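Local coordinates for type II restriction enzyme SfiI (PDB 2EZV), which cleaves DNA as a tetrameric type II restriction endonuclease that recognises the interrupted sequence 5'-GGCCN(5)GGCC-3', giving double-stranded fragments with 5'-phosphate ends, at residues T20-T23 against I24-L28; E34-S37 against I38-T42; I57-Y60 against A61-A65; L144-A147 against N148-V151. All coordinates share one frame; numbering follows the deposited sequence.

Contact 1 of 4, residues T20-T23 against I24-L28; sequences TLRT and IVQAL
Val-25 N donates to Leu-21 O over 2.9 Å, the shortest sound polar bond between 20-23 and 24-28. The neighbouring backbone bonds are a little longer, with Ile-24 N 3.2 Å from Thr-20 O and Ala-27 N 3.3 Å from Thr-23 O. Arg-22 O takes the N-H of Gln-26 and, weakly, that of Val-25 as well. Apolar branches run along the same i to i+4 spacing. Leu-21 CD2 meets Val-25 CG2 at 4.0 Å; the valine methyl is the one beside its own backbone N, which turns it back toward the preceding turn. Thr-20 CG2 lies alongside Ile-24 CD1 at 4.2 Å, both side chains pointing the same way. Both pairs belong to helix 10-41, which lies against the sheet of this PD-(D/E)XK nuclease: Thr-20 and Ile-24 rest on Ile-159 of strand 151-167, Leu-21 and Val-25 on Gln-235 of strand 234-238. The hydroxyl of Thr-20 is hydrogen-bonded to Val-16 O and Gln-95 NE2. On a further side of the helix, Arg-22 bends at its second torsion (chi2 60°) and carries its guanidinium over the next turn, 18° from coplanar with the amide of Gln-26. Arg-22 NH2 is modelled 2.8 Å from Gln-26 OE1, but that oxygen is too close to another atom, so the exact bond is doubtful. Phe-264 adds a cation-pi contact to the same guanidinium, and Met-1 of the second subunit packs on Arg-22.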
loop_
_atom_site.group_PDB
_atom_site.type_symbol
_atom_site.label_atom_id
_atom_site.label_comp_id
_atom_site.label_asym_id
_atom_site.label_seq_id
_atom_site.Cartn_x
_atom_site.Cartn_y
_atom_site.Cartn_z
ATOM N N THR D 20 -18.606 -9.058 -3.062
ATOM C CA THR D 20 -17.988 -8.235 -2.022
ATOM C C THR D 20 -17.809 -9.156 -0.812
ATOM O O THR D 20 -16.734 -9.234 -0.221
ATOM C CB THR D 20 -18.888 -7.059 -1.625
ATOM O OG1 THR D 20 -18.969 -6.135 -2.714
ATOM C CG2 THR D 20 -18.345 -6.346 -0.391
ATOM N N LEU D 21 -18.869 -9.885 -0.480
ATOM C CA LEU D 21 -18.842 -10.797 0.650
ATOM C C LEU D 21 -17.798 -11.895 0.456
ATOM O O LEU D 21 -16.998 -12.167 1.360
ATOM C CB LEU D 21 -20.230 -11.403 0.846
ATOM C CG LEU D 21 -20.573 -12.149 2.142
ATOM C CD1 LEU D 21 -20.653 -13.619 1.861
ATOM C CD2 LEU D 21 -19.559 -11.857 3.220
ATOM N N ARG D 22 -17.801 -12.513 -0.724
ATOM C CA ARG D 22 -16.858 -13.586 -1.026
ATOM C C ARG D 22 -15.411 -13.163 -0.795
ATOM O O ARG D 22 -14.632 -13.899 -0.191
ATOM C CB ARG D 22 -17.021 -14.058 -2.477
ATOM C CG ARG D 22 -16.150 -15.256 -2.809
ATOM C CD ARG D 22 -16.500 -16.442 -1.905
ATOM N NE ARG D 22 -15.608 -17.585 -2.090
ATOM C CZ ARG D 22 -14.349 -17.632 -1.661
ATOM N NH1 ARG D 22 -13.825 -16.594 -1.017
ATOM N NH2 ARG D 22 -13.614 -18.724 -1.862
ATOM N N THR D 23 -15.058 -11.978 -1.287
ATOM C CA THR D 23 -13.707 -11.434 -1.134
ATOM C C THR D 23 -13.344 -11.333 0.347
ATOM O O THR D 23 -12.253 -11.729 0.772
ATOM C CB THR D 23 -13.617 -10.030 -1.766
ATOM O OG1 THR D 23 -14.016 -10.103 -3.139
ATOM C CG2 THR D 23 -12.209 -9.488 -1.687
ATOM N N ILE D 24 -14.274 -10.795 1.128
ATOM C CA ILE D 24 -14.077 -10.636 2.558
ATOM C C ILE D 24 -13.908 -11.966 3.293
ATOM O O ILE D 24 -13.147 -12.041 4.260
ATOM C CB ILE D 24 -15.240 -9.815 3.169
ATOM C CG1 ILE D 24 -15.142 -8.376 2.653
ATOM C CG2 ILE D 24 -15.182 -9.855 4.694
ATOM C CD1 ILE D 24 -16.272 -7.469 3.073
ATOM N N VAL D 25 -14.599 -13.014 2.833
ATOM C CA VAL D 25 -14.493 -14.334 3.465
ATOM C C VAL D 25 -13.108 -14.939 3.279
ATOM O O VAL D 25 -12.623 -15.638 4.174
ATOM C CB VAL D 25 -15.541 -15.335 2.921
ATOM C CG1 VAL D 25 -15.274 -16.745 3.486
ATOM C CG2 VAL D 25 -16.925 -14.889 3.322
ATOM N N GLN D 26 -12.482 -14.692 2.124
ATOM C CA GLN D 26 -11.131 -15.198 1.863
ATOM C C GLN D 26 -10.160 -14.520 2.806
ATOM O O GLN D 26 -9.255 -15.150 3.342
ATOM C CB GLN D 26 -10.663 -14.878 0.444
ATOM C CG GLN D 26 -11.111 -15.856 -0.604
ATOM C CD GLN D 26 -10.465 -17.221 -0.492
ATOM O OE1 GLN D 26 -11.097 -18.213 -0.791
ATOM N NE2 GLN D 26 -9.209 -17.272 -0.085
ATOM N N ALA D 27 -10.340 -13.216 2.971
ATOM C CA ALA D 27 -9.477 -12.426 3.835
ATOM C C ALA D 27 -9.532 -12.982 5.248
ATOM O O ALA D 27 -8.506 -13.302 5.839
ATOM C CB ALA D 27 -9.915 -10.968 3.817
ATOM N N LEU D 28 -10.739 -13.122 5.778
ATOM C CA LEU D 28 -10.896 -13.645 7.125
ATOM C C LEU D 28 -10.350 -15.071 7.196
ATOM O O LEU D 28 -9.665 -15.432 8.150
ATOM C CB LEU D 28 -12.369 -13.591 7.525
ATOM C CG LEU D 28 -12.860 -12.148 7.698
ATOM C CD1 LEU D 28 -14.384 -12.086 7.649
ATOM C CD2 LEU D 28 -12.312 -11.586 9.014
#

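Contact 2 of 4, residues E34-S37 against I38-T42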
loop_
_atom_site.group_PDB
_atom_site.type_symbol
_atom_site.label_atom_id
_atom_site.label_comp_id
_atom_site.label_asym_id
_atom_site.label_seq_id
_atom_site.Cartn_x
_atom_site.Cartn_y
_atom_site.Cartn_z
ATOM N N GLU D 34 -3.983 -16.277 12.592
ATOM C CA GLU D 34 -3.509 -15.153 13.381
ATOM C C GLU D 34 -4.638 -14.527 14.186
ATOM O O GLU D 34 -4.414 -14.007 15.284
ATOM C CB GLU D 34 -2.861 -14.100 12.481
ATOM C CG GLU D 34 -2.605 -12.771 13.184
ATOM C CD GLU D 34 -1.731 -11.839 12.378
ATOM O OE1 GLU D 34 -1.755 -10.621 12.651
ATOM O OE2 GLU D 34 -1.016 -12.326 11.477
ATOM N N ALA D 35 -5.850 -14.578 13.643
ATOM C CA ALA D 35 -7.006 -14.017 14.332
ATOM C C ALA D 35 -7.270 -14.765 15.640
ATOM O O ALA D 35 -7.484 -14.148 16.688
ATOM C CB ALA D 35 -8.241 -14.080 13.433
ATOM N N LYS D 36 -7.253 -16.094 15.575
ATOM C CA LYS D 36 -7.491 -16.909 16.760
ATOM C C LYS D 36 -6.421 -16.582 17.787
ATOM O O LYS D 36 -6.714 -16.358 18.962
ATOM C CB LYS D 36 -7.442 -18.397 16.413
ATOM C CG LYS D 36 -7.841 -19.302 17.561
ATOM C CD LYS D 36 -8.016 -20.737 17.098
ATOM C CE LYS D 36 -8.446 -21.650 18.250
ATOM N NZ LYS D 36 -7.381 -21.797 19.297
ATOM N N SER D 37 -5.177 -16.551 17.332
ATOM C CA SER D 37 -4.056 -16.233 18.203
ATOM C C SER D 37 -4.257 -14.883 18.895
ATOM O O SER D 37 -4.147 -14.777 20.119
ATOM C CB SER D 37 -2.770 -16.200 17.391
ATOM O OG SER D 37 -1.727 -15.626 18.149
ATOM N N ILE D 38 -4.544 -13.850 18.111
ATOM C CA ILE D 38 -4.753 -12.525 18.671
ATOM C C ILE D 38 -5.982 -12.513 19.575
ATOM O O ILE D 38 -5.923 -12.035 20.711
ATOM C CB ILE D 38 -4.921 -11.467 17.553
ATOM C CG1 ILE D 38 -3.566 -11.201 16.894
ATOM C CG2 ILE D 38 -5.524 -10.183 18.119
ATOM C CD1 ILE D 38 -3.609 -10.175 15.770
ATOM N N PHE D 39 -7.086 -13.057 19.081
ATOM C CA PHE D 39 -8.319 -13.077 19.850
ATOM C C PHE D 39 -8.210 -13.803 21.187
ATOM O O PHE D 39 -8.801 -13.377 22.179
ATOM C CB PHE D 39 -9.450 -13.725 19.058
ATOM C CG PHE D 39 -10.811 -13.429 19.617
ATOM C CD1 PHE D 39 -11.477 -12.254 19.277
ATOM C CD2 PHE D 39 -11.404 -14.290 20.541
ATOM C CE1 PHE D 39 -12.709 -11.942 19.848
ATOM C CE2 PHE D 39 -12.634 -13.981 21.113
ATOM C CZ PHE D 39 -13.285 -12.805 20.767
ATOM N N GLU D 40 -7.458 -14.894 21.217
ATOM C CA GLU D 40 -7.344 -15.671 22.441
ATOM C C GLU D 40 -6.175 -15.358 23.368
ATOM O O GLU D 40 -6.306 -15.529 24.579
ATOM C CB GLU D 40 -7.317 -17.164 22.112
ATOM C CG GLU D 40 -8.444 -17.612 21.193
ATOM C CD GLU D 40 -8.629 -19.124 21.168
ATOM O OE1 GLU D 40 -7.621 -19.855 21.268
ATOM O OE2 GLU D 40 -9.787 -19.578 21.033
ATOM N N THR D 41 -5.045 -14.903 22.826
ATOM C CA THR D 41 -3.879 -14.647 23.671
ATOM C C THR D 41 -3.660 -13.208 24.134
ATOM O O THR D 41 -2.719 -12.933 24.877
ATOM C CB THR D 41 -2.573 -15.132 22.992
ATOM O OG1 THR D 41 -2.218 -14.236 21.933
ATOM C CG2 THR D 41 -2.755 -16.535 22.423
ATOM N N THR D 42 -4.526 -12.291 23.718
ATOM C CA THR D 42 -4.364 -10.897 24.110
ATOM C C THR D 42 -4.933 -10.602 25.492
ATOM O O THR D 42 -6.122 -10.792 25.731
ATOM C CB THR D 42 -5.028 -9.959 23.096
ATOM O OG1 THR D 42 -4.462 -10.189 21.801
ATOM C CG2 THR D 42 -4.818 -8.506 23.498
#
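Lys-36 runs straight from its backbone and kinks only at its last torsion (chi4 -66°), while Glu-40 has CG beside its own backbone N (chi1 -50°) and reaches back along the helix, so that ammonium and carboxylate meet one turn apart. Lys-36 NZ forms a salt bridge with Glu-40 OE1 at 2.8 Å, arriving from above the carboxylate plane, 45° out of it. The aliphatic part joins in, with Lys-36 CG 3.7 Å from Glu-40 CD. On another side of the helix, Glu-34 CG lies alongside Ile-38 CD1 at 3.8 Å, and the Glu-34 carboxylate goes on to Tyr-31 and to Arg-73 of the third subunit. The last turn of helix 10-41 is closed by threonines. Ser-37 O is gripped twice by Thr-41, by N at 2.9 Å and by OG1 at 2.7 Å, from opposite faces of the carbonyl plane. Thr-42, where the backbone departs from the helix, sends OG1 back to Ile-38 O at 2.6 Å. Arg-174 NE also bridges to Glu-40 OE1, and Leu-178 N bonds to OE2. Replacing Glu-40 with an alanine is likely to leave Lys-36 and Arg-174 without their shared negative mate and the Leu-178 N-H without its acceptor. With two cations and an N-H around it, the buried carboxylate probably stays ionised, tying the helix end to strand 176-186.

Contact 3 of 4, residues I57-Y60 against A61-A65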
loop_
_atom_site.group_PDB
_atom_site.type_symbol
_atom_site.label_atom_id
_atom_site.label_comp_id
_atom_site.label_asym_id
_atom_site.label_seq_id
_atom_site.Cartn_x
_atom_site.Cartn_y
_atom_site.Cartn_z
ATOM N N ILE D 57 -8.992 -7.255 14.502
ATOM C CA ILE D 57 -8.850 -8.478 13.718
ATOM C C ILE D 57 -9.448 -8.229 12.334
ATOM O O ILE D 57 -8.803 -8.460 11.304
ATOM C CB ILE D 57 -9.631 -9.659 14.331
ATOM C CG1 ILE D 57 -9.190 -9.929 15.771
ATOM C CG2 ILE D 57 -9.423 -10.896 13.484
ATOM C CD1 ILE D 57 -7.871 -10.630 15.903
ATOM N N THR D 58 -10.693 -7.763 12.337
ATOM C CA THR D 58 -11.431 -7.472 11.117
ATOM C C THR D 58 -10.647 -6.538 10.203
ATOM O O THR D 58 -10.516 -6.787 9.003
ATOM C CB THR D 58 -12.779 -6.800 11.437
ATOM O OG1 THR D 58 -13.602 -7.708 12.178
ATOM C CG2 THR D 58 -13.495 -6.393 10.157
ATOM N N GLN D 59 -10.147 -5.448 10.776
ATOM C CA GLN D 59 -9.387 -4.489 10.003
ATOM C C GLN D 59 -8.137 -5.096 9.369
ATOM O O GLN D 59 -7.908 -4.928 8.174
ATOM C CB GLN D 59 -8.977 -3.292 10.862
ATOM C CG GLN D 59 -7.982 -2.391 10.140
ATOM C CD GLN D 59 -7.585 -1.160 10.926
ATOM O OE1 GLN D 59 -6.580 -0.524 10.620
ATOM N NE2 GLN D 59 -8.375 -0.809 11.929
ATOM N N TYR D 60 -7.330 -5.787 10.171
ATOM C CA TYR D 60 -6.095 -6.390 9.671
ATOM C C TYR D 60 -6.382 -7.429 8.606
ATOM O O TYR D 60 -5.628 -7.572 7.644
ATOM C CB TYR D 60 -5.303 -7.033 10.811
ATOM C CG TYR D 60 -4.752 -6.043 11.811
ATOM C CD1 TYR D 60 -4.616 -6.388 13.157
ATOM C CD2 TYR D 60 -4.348 -4.770 11.416
ATOM C CE1 TYR D 60 -4.090 -5.491 14.083
ATOM C CE2 TYR D 60 -3.818 -3.866 12.332
ATOM C CZ TYR D 60 -3.692 -4.234 13.663
ATOM O OH TYR D 60 -3.167 -3.347 14.577
ATOM N N ALA D 61 -7.477 -8.155 8.790
ATOM C CA ALA D 61 -7.872 -9.173 7.841
ATOM C C ALA D 61 -8.296 -8.569 6.506
ATOM O O ALA D 61 -7.868 -9.038 5.449
ATOM C CB ALA D 61 -9.022 -10.013 8.419
ATOM N N LEU D 62 -9.109 -7.514 6.560
ATOM C CA LEU D 62 -9.649 -6.886 5.355
ATOM C C LEU D 62 -8.848 -5.812 4.623
ATOM O O LEU D 62 -8.917 -5.740 3.394
ATOM C CB LEU D 62 -11.043 -6.308 5.640
ATOM C CG LEU D 62 -12.109 -7.094 6.415
ATOM C CD1 LEU D 62 -13.483 -6.665 5.912
ATOM C CD2 LEU D 62 -11.942 -8.583 6.247
ATOM N N GLU D 63 -8.117 -4.969 5.349
ATOM C CA GLU D 63 -7.369 -3.885 4.709
ATOM C C GLU D 63 -6.372 -4.397 3.688
ATOM O O GLU D 63 -5.941 -3.666 2.780
ATOM C CB GLU D 63 -6.643 -3.024 5.755
ATOM C CG GLU D 63 -5.566 -3.735 6.574
ATOM C CD GLU D 63 -4.976 -2.840 7.670
ATOM O OE1 GLU D 63 -5.573 -1.781 7.978
ATOM O OE2 GLU D 63 -3.925 -3.197 8.235
ATOM N N VAL D 64 -6.054 -5.677 3.823
ATOM C CA VAL D 64 -5.082 -6.344 2.980
ATOM C C VAL D 64 -5.702 -6.856 1.668
ATOM O O VAL D 64 -4.995 -7.182 0.715
ATOM C CB VAL D 64 -4.430 -7.486 3.836
ATOM C CG1 VAL D 64 -4.679 -8.840 3.230
ATOM C CG2 VAL D 64 -2.954 -7.197 4.062
ATOM N N ALA D 65 -7.032 -6.875 1.618
ATOM C CA ALA D 65 -7.767 -7.361 0.459
ATOM C C ALA D 65 -8.641 -6.287 -0.179
ATOM O O ALA D 65 -9.708 -6.584 -0.719
ATOM C CB ALA D 65 -8.633 -8.527 0.882
#
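Backbone bonds come first: Ala-61 N to Ile-57 O at 2.9 Å, Leu-62 N to Thr-58 O at 2.9 Å and Glu-63 N to Gln-59 O at 2.8 Å follow the i to i+4 pattern in the C-terminal part of helix 49-62. The apolar part is small. Thr-58 CG2 lies alongside Leu-62 CG at 4.1 Å, and both residues pack on Val-99 of strand 93-104; Thr-58 also touches Ala-101, a residue of the calcium site, while its hydroxyl bonds to Ala-54 O. The polar side-chain contacts centre on Glu-63. Glu-63 CG stands between backbone N and carbonyl carbon (chi1 63°), which swings the acid back over the preceding turn. There Glu-63 OE2 meets the ring edge of Tyr-60 in plane, with OE2 3.6 Å from Tyr-60 CD2, and Glu-63 OE1 sits 3.3 Å from Gln-59 CG. Arg-82 of the third subunit forms a salt bridge with OE2, and Tyr-60 OH bonds to Phe-74 O of that subunit. A leucine in place of Glu-63 would probably leave that arginine without its negative partner at the interface. The acid thus faces a cation and the slightly positive rim of a ring, surroundings that are likely to favour its ionised form.

Contact 4 of 4, residues L144-A147 against N148-V151; sequences LQSA and NDGV
Ser-146 lays its side chain against the carbonyl of Gly-150, with CB 3.4 Å and OG 2.8 Å from Gly-150 O. The hydroxyl donates to this oxygen, and so does Ser-146 N, at 3.1 Å, so that one residue grips the acceptor twice. OG can do this because it stands between its backbone N and carbonyl carbon (chi1 75°), on the side of the returning chain. Gln-145 folds over the turn as well: bent at its second torsion (chi2 61°), it brings NE2 to Ser-146 O at 2.9 Å, in the carbonyl plane and on a lone pair. A second, weak bond takes the same NE2 to Asp-149 O at 3.3 Å, so the amide spans both limbs. Beyond it Gln-145 and Val-151 form an antiparallel non-hydrogen-bonded pair, their CA atoms 4.8 Å apart, and Val-151 CA makes a CA-H...O contact of 3.2 Å with Leu-144 O. At the far end the amide of Asn-148 reaches out of the turn: its OD1 accepts from Phe-266 N and its ND2 donates to Phe-264 O, both of the second subunit, where Leu-265 also packs on Ser-146 and Asp-149. The two limbs run 166° apart, and backbone bonds between Leu-144 and Leu-152 carry the pairing on: this is the tight end of a beta hairpin, joining strands 141-145 and 151-167 and projecting into a subunit interface.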
loop_
_atom_site.group_PDB
_atom_site.type_symbol
_atom_site.label_atom_id
_atom_site.label_comp_id
_atom_site.label_asym_id
_atom_site.label_seq_id
_atom_site.Cartn_x
_atom_site.Cartn_y
_atom_site.Cartn_z
ATOM N N LEU D 144 -20.192 11.216 -5.104
ATOM C CA LEU D 144 -18.808 11.579 -5.387
ATOM C C LEU D 144 -18.814 12.628 -6.497
ATOM O O LEU D 144 -19.658 12.587 -7.390
ATOM C CB LEU D 144 -18.018 10.347 -5.851
ATOM C CG LEU D 144 -18.012 9.105 -4.953
ATOM C CD1 LEU D 144 -17.229 7.987 -5.632
ATOM C CD2 LEU D 144 -17.401 9.442 -3.612
ATOM N N GLN D 145 -17.875 13.564 -6.440
ATOM C CA GLN D 145 -17.794 14.620 -7.441
ATOM C C GLN D 145 -16.880 14.240 -8.597
ATOM O O GLN D 145 -15.663 14.148 -8.426
ATOM C CB GLN D 145 -17.275 15.913 -6.809
ATOM C CG GLN D 145 -17.153 17.066 -7.796
ATOM C CD GLN D 145 -18.485 17.436 -8.408
ATOM O OE1 GLN D 145 -19.430 17.751 -7.691
ATOM N NE2 GLN D 145 -18.573 17.393 -9.733
ATOM N N SER D 146 -17.463 14.027 -9.773
ATOM C CA SER D 146 -16.669 13.676 -10.942
ATOM C C SER D 146 -15.959 14.931 -11.405
ATOM O O SER D 146 -16.359 16.040 -11.059
ATOM C CB SER D 146 -17.557 13.144 -12.075
ATOM O OG SER D 146 -18.274 14.186 -12.710
ATOM N N ALA D 147 -14.910 14.752 -12.195
ATOM C CA ALA D 147 -14.133 15.871 -12.697
ATOM C C ALA D 147 -14.640 16.379 -14.042
ATOM O O ALA D 147 -14.219 17.443 -14.503
ATOM C CB ALA D 147 -12.672 15.458 -12.822
ATOM N N ASN D 148 -15.546 15.632 -14.669
ATOM C CA ASN D 148 -16.054 16.025 -15.977
ATOM C C ASN D 148 -17.568 16.141 -16.047
ATOM O O ASN D 148 -18.133 16.238 -17.132
ATOM C CB ASN D 148 -15.569 15.029 -17.039
ATOM C CG ASN D 148 -16.129 13.623 -16.829
ATOM O OD1 ASN D 148 -16.262 13.158 -15.696
ATOM N ND2 ASN D 148 -16.442 12.937 -17.930
ATOM N N ASP D 149 -18.225 16.139 -14.895
ATOM C CA ASP D 149 -19.683 16.236 -14.858
ATOM C C ASP D 149 -20.211 16.593 -13.478
ATOM O O ASP D 149 -19.687 17.478 -12.805
ATOM C CB ASP D 149 -20.309 14.913 -15.315
ATOM C CG ASP D 149 -21.807 14.852 -15.059
ATOM O OD1 ASP D 149 -22.252 13.965 -14.291
ATOM O OD2 ASP D 149 -22.537 15.703 -15.614
ATOM N N GLY D 150 -21.258 15.892 -13.068
ATOM C CA GLY D 150 -21.861 16.129 -11.780
ATOM C C GLY D 150 -21.487 15.033 -10.808
ATOM O O GLY D 150 -20.363 14.533 -10.818
ATOM N N VAL D 151 -22.440 14.647 -9.976
ATOM C CA VAL D 151 -22.193 13.629 -8.977
ATOM C C VAL D 151 -22.382 12.207 -9.483
ATOM O O VAL D 151 -23.151 11.951 -10.408
ATOM C CB VAL D 151 -23.094 13.863 -7.750
ATOM C CG1 VAL D 151 -22.727 15.177 -7.105
ATOM C CG2 VAL D 151 -24.564 13.877 -8.168
#

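From the N terminus, contacts 1 and 2 follow each other on helix 10-41, their centres about 19 Å apart, and contact 3 lies in the C-terminal part of the next helix, 49-62. Each of these three spans single helical turns and closes no long loop; contact 4 closes the hairpin between strands 141-145 and 151-167. All four are in series, with none enclosing or crossing another. In space the helices pack together: Ile-24 and Leu-28 of contact 1 meet Leu-62 and Ala-61 of contact 3, and Ile-57 of contact 3 meets Ala-35 and Ile-38 of contact 2. Contact 4 lies apart, its centre about 30 Å from that of contact 3. Contacts 1, 3 and 4 touch the second subunit; contacts 2 and 3 touch the third.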